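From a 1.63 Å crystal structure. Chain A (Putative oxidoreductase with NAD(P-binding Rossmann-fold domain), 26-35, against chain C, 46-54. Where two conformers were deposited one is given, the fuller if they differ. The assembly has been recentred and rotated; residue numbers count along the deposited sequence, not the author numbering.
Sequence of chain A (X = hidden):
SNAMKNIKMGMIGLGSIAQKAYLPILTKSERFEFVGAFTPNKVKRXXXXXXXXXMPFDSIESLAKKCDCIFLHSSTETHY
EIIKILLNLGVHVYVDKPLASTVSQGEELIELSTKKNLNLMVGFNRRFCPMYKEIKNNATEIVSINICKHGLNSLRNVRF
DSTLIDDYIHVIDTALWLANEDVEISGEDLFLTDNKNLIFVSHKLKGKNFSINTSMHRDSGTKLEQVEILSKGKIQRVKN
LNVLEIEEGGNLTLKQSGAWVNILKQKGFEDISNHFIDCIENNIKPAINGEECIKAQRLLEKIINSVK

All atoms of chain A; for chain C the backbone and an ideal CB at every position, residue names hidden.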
# COMPACT_ATOMS: atom_id res chain seq x y z
N LEU A 26 7.35 30.52 -12.13
CA LEU A 26 7.24 31.78 -12.83
C LEU A 26 8.57 32.29 -13.37
O LEU A 26 8.58 33.09 -14.30
CB LEU A 26 6.58 32.85 -11.94
CG LEU A 26 5.12 32.57 -11.60
CD1 LEU A 26 4.65 33.61 -10.59
CD2 LEU A 26 4.22 32.55 -12.88
N THR A 27 9.69 31.80 -12.82
CA THR A 27 10.99 32.21 -13.30
C THR A 27 11.36 31.58 -14.63
O THR A 27 12.35 32.01 -15.24
CB THR A 27 12.09 31.99 -12.25
OG1 THR A 27 12.09 30.63 -11.85
CG2 THR A 27 11.85 32.91 -11.03
N LYS A 28 10.60 30.56 -15.06
CA LYS A 28 10.65 30.02 -16.43
C LYS A 28 9.52 30.80 -17.11
O LYS A 28 8.35 30.38 -17.18
CB LYS A 28 10.43 28.52 -16.47
CG LYS A 28 10.56 27.93 -17.84
CD LYS A 28 10.29 26.45 -17.83
CE LYS A 28 10.48 25.88 -19.19
NZ LYS A 28 11.88 26.00 -19.64
N SER A 29 9.88 32.00 -17.55
CA SER A 29 8.90 32.99 -17.94
C SER A 29 8.53 32.88 -19.40
O SER A 29 8.99 33.66 -20.21
CB SER A 29 9.45 34.38 -17.59
OG SER A 29 9.91 34.41 -16.23
N GLU A 30 7.70 31.90 -19.72
CA GLU A 30 7.35 31.58 -21.11
C GLU A 30 6.26 32.45 -21.74
O GLU A 30 6.35 32.79 -22.93
CB GLU A 30 6.90 30.11 -21.21
CG GLU A 30 7.94 29.07 -20.85
CD GLU A 30 7.44 27.63 -21.04
OE1 GLU A 30 8.15 26.84 -21.69
OE2 GLU A 30 6.33 27.29 -20.57
N ARG A 31 5.25 32.79 -20.96
CA ARG A 31 4.06 33.49 -21.50
C ARG A 31 3.94 34.95 -21.05
O ARG A 31 2.88 35.58 -21.20
CB ARG A 31 2.83 32.74 -21.06
CG ARG A 31 2.75 31.29 -21.55
CD ARG A 31 2.58 31.18 -23.05
NE ARG A 31 1.98 29.90 -23.45
CZ ARG A 31 2.62 28.73 -23.51
NH1 ARG A 31 3.91 28.62 -23.16
NH2 ARG A 31 1.96 27.64 -23.89
N PHE A 32 5.01 35.48 -20.48
CA PHE A 32 5.03 36.84 -19.99
C PHE A 32 6.46 37.28 -19.80
O PHE A 32 7.39 36.45 -19.84
CB PHE A 32 4.29 36.95 -18.64
CG PHE A 32 4.80 35.99 -17.60
CD1 PHE A 32 5.95 36.25 -16.88
CD2 PHE A 32 4.13 34.79 -17.38
CE1 PHE A 32 6.43 35.34 -15.96
CE2 PHE A 32 4.61 33.87 -16.46
CZ PHE A 32 5.76 34.14 -15.76
N GLU A 33 6.65 38.58 -19.61
CA GLU A 33 7.94 39.12 -19.24
C GLU A 33 7.95 39.30 -17.72
O GLU A 33 7.03 39.92 -17.18
CB GLU A 33 8.18 40.47 -19.90
CG GLU A 33 9.56 41.04 -19.64
CD GLU A 33 9.78 42.45 -20.19
OE1 GLU A 33 8.82 43.08 -20.69
OE2 GLU A 33 10.94 42.92 -20.10
N PHE A 34 8.96 38.75 -17.04
CA PHE A 34 9.12 38.90 -15.59
C PHE A 34 9.89 40.22 -15.38
O PHE A 34 11.12 40.26 -15.38
CB PHE A 34 9.86 37.69 -14.99
CG PHE A 34 9.61 37.47 -13.51
CD1 PHE A 34 9.38 38.53 -12.64
CD2 PHE A 34 9.65 36.20 -12.98
CE1 PHE A 34 9.16 38.30 -11.27
CE2 PHE A 34 9.44 35.97 -11.62
CZ PHE A 34 9.19 37.03 -10.77
N VAL A 35 9.13 41.30 -15.25
CA VAL A 35 9.68 42.65 -15.19
C VAL A 35 10.53 42.92 -13.97
O VAL A 35 11.56 43.61 -14.07
CB VAL A 35 8.52 43.69 -15.25
CG1 VAL A 35 9.02 45.10 -14.91
CG2 VAL A 35 7.87 43.63 -16.61
N UNK C 46 17.15 30.71 -28.28
CA UNK C 46 16.71 32.04 -27.88
C UNK C 46 15.43 32.02 -27.03
O UNK C 46 15.29 32.86 -26.14
CB UNK C 46 16.49 32.90 -29.13
N UNK C 47 14.55 31.05 -27.25
CA UNK C 47 13.34 30.91 -26.43
C UNK C 47 13.68 30.55 -24.99
O UNK C 47 13.22 31.20 -24.06
CB UNK C 47 12.41 29.85 -27.02
N UNK C 48 14.47 29.48 -24.82
CA UNK C 48 14.83 29.01 -23.48
C UNK C 48 15.68 30.04 -22.76
O UNK C 48 15.48 30.28 -21.56
CB UNK C 48 15.58 27.68 -23.56
N UNK C 49 16.61 30.68 -23.46
CA UNK C 49 17.45 31.70 -22.81
C UNK C 49 16.60 32.90 -22.40
O UNK C 49 16.83 33.51 -21.35
CB UNK C 49 18.58 32.15 -23.74
N UNK C 50 15.62 33.25 -23.22
CA UNK C 50 14.71 34.35 -22.91
C UNK C 50 13.84 34.00 -21.69
O UNK C 50 13.61 34.85 -20.83
CB UNK C 50 13.83 34.67 -24.12
N UNK C 51 13.35 32.77 -21.64
CA UNK C 51 12.52 32.32 -20.52
C UNK C 51 13.20 32.52 -19.17
O UNK C 51 12.54 32.86 -18.19
CB UNK C 51 12.16 30.84 -20.70
N UNK C 52 14.51 32.28 -19.14
CA UNK C 52 15.28 32.31 -17.90
C UNK C 52 16.19 33.54 -17.76
O UNK C 52 16.95 33.64 -16.79
CB UNK C 52 16.13 31.04 -17.81
N UNK C 53 16.10 34.46 -18.71
CA UNK C 53 16.91 35.68 -18.73
C UNK C 53 18.40 35.38 -18.70
O UNK C 53 19.17 36.04 -18.00
CB UNK C 53 16.54 36.58 -17.54
N UNK C 54 18.79 34.37 -19.49
CA UNK C 54 20.17 33.93 -19.64
C UNK C 54 20.69 34.45 -20.99
O UNK C 54 19.90 34.61 -21.93
CB UNK C 54 20.28 32.41 -19.55

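Position 46 lies on the helix with nothing of chain A within 5.5 Å of its ideal CB, so this contact sets no rule beyond helix compatibility. The residue is Glu46(C), which makes no contact.

Position 47 has its CA-to-CB bond sideways, and a short side chain would reach nothing. Farther out waits the carboxylate of Glu30(A), which invites a long cationic residue, lysine or arginine. Lys47(C) fits: its chi1, chi2 and chi3 are all t, and NZ donates to OE1 of Glu30(A) at 2.9 Å in a salt bridge.

Positions 48, 49 and 50 follow with helical backbone angles and no chain A atom near their ideal CBs, so many helix-tolerant residues would serve. They are Ile48(C), Cys49(C) and Ser50(C); the last takes part through its backbone, a water linking its O to O of Ser29(A).

Position 51 is where the backbones come closest, its CA 4.5 Å from that of Ser29(A). Its carbonyl O accepts from N of Ser29(A) at 2.9 Å, a bond available to any residue type. The ideal CB sits 4.1 Å from N of Ser29(A) and 4.4 Å from CG of Lys28(A), which favours a compact side chain; the lysine ammonium suggests an acid, the Glu30(A) carboxylate argues against one. Asp51(C) resolves the conflict with help from its own helix: Lys47(C) NZ lies 2.7 Å from OD2 of Asp51(C) and also holds Glu30(A), so one ammonium bridges two carboxylates. A water joins OD1 to O of Glu30(A).

Position 52 has its ideal CB 4.7 Å from O of Thr27(A), with the extended aliphatic chain of Lys28(A) alongside. A long or flat side chain, aromatic or aliphatic, could lie against it, and a polar tip could meet the ammonium end. Tyr52(C) brings OH to 3.4 Å from CD of Lys28(A), and a water hydrogen-bonds both that OH and the lysine NZ.

Position 53 has positive phi in a Schellman motif, where glycine or asparagine would be usual. Yet the acceptors on this side of chain A, O of Thr27(A) and OG of Ser29(A), reward a long donor. Arg53(C) adopts the left-handed backbone and reaches both at its guanidinium edge: NH2 to O of Thr27(A) and NH1 to OG of Ser29(A), each 2.9 Å. That OG in turn donates to O of Leu26(A).

Position 54 is beyond chain A's reach, leaving the choice open here; it is Ile54(C).

Chain C 46-54: EKICSDYRI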
# COMPACT_ATOMS: atom_id res chain seq x y z
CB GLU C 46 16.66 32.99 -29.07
CG GLU C 46 18.08 33.17 -29.66
CD GLU C 46 18.23 34.34 -30.58
OE1 GLU C 46 17.22 34.81 -31.15
OE2 GLU C 46 19.39 34.79 -30.74
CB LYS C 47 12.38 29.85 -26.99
CG LYS C 47 11.08 29.72 -26.14
CD LYS C 47 10.37 28.38 -26.34
CE LYS C 47 9.20 28.19 -25.34
NZ LYS C 47 9.64 28.07 -23.91
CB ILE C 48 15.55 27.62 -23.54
CG1 ILE C 48 14.59 26.56 -24.10
CG2 ILE C 48 16.01 27.20 -22.15
CD1 ILE C 48 15.27 25.27 -24.50
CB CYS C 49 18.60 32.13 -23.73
SG CYS C 49 19.92 30.90 -23.80
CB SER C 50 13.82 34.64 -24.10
OG SER C 50 12.92 35.69 -23.80
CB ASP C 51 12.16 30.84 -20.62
CG ASP C 51 11.27 30.50 -21.82
OD1 ASP C 51 10.67 31.40 -22.44
OD2 ASP C 51 11.16 29.29 -22.11
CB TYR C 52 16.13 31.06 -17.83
CG TYR C 52 15.39 29.77 -17.55
CD1 TYR C 52 14.71 29.60 -16.34
CD2 TYR C 52 15.43 28.69 -18.43
CE1 TYR C 52 14.08 28.41 -16.04
CE2 TYR C 52 14.79 27.49 -18.13
CZ TYR C 52 14.11 27.35 -16.93
OH TYR C 52 13.46 26.18 -16.57
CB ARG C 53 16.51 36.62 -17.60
CG ARG C 53 15.06 37.10 -17.70
CD ARG C 53 14.51 37.54 -16.35
NE ARG C 53 14.58 36.42 -15.43
CZ ARG C 53 13.71 35.41 -15.41
NH1 ARG C 53 12.67 35.38 -16.23
NH2 ARG C 53 13.89 34.42 -14.54
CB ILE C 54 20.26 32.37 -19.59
CG1 ILE C 54 19.84 31.85 -18.21
CG2 ILE C 54 21.66 31.89 -19.91
CD1 ILE C 54 19.72 30.36 -18.13
O HOH W 1 13.32 24.09 -18.27
O HOH W 2 10.82 36.02 -20.41
O HOH W 3 8.48 31.42 -24.64
O HOH W 4 11.36 37.56 -18.19
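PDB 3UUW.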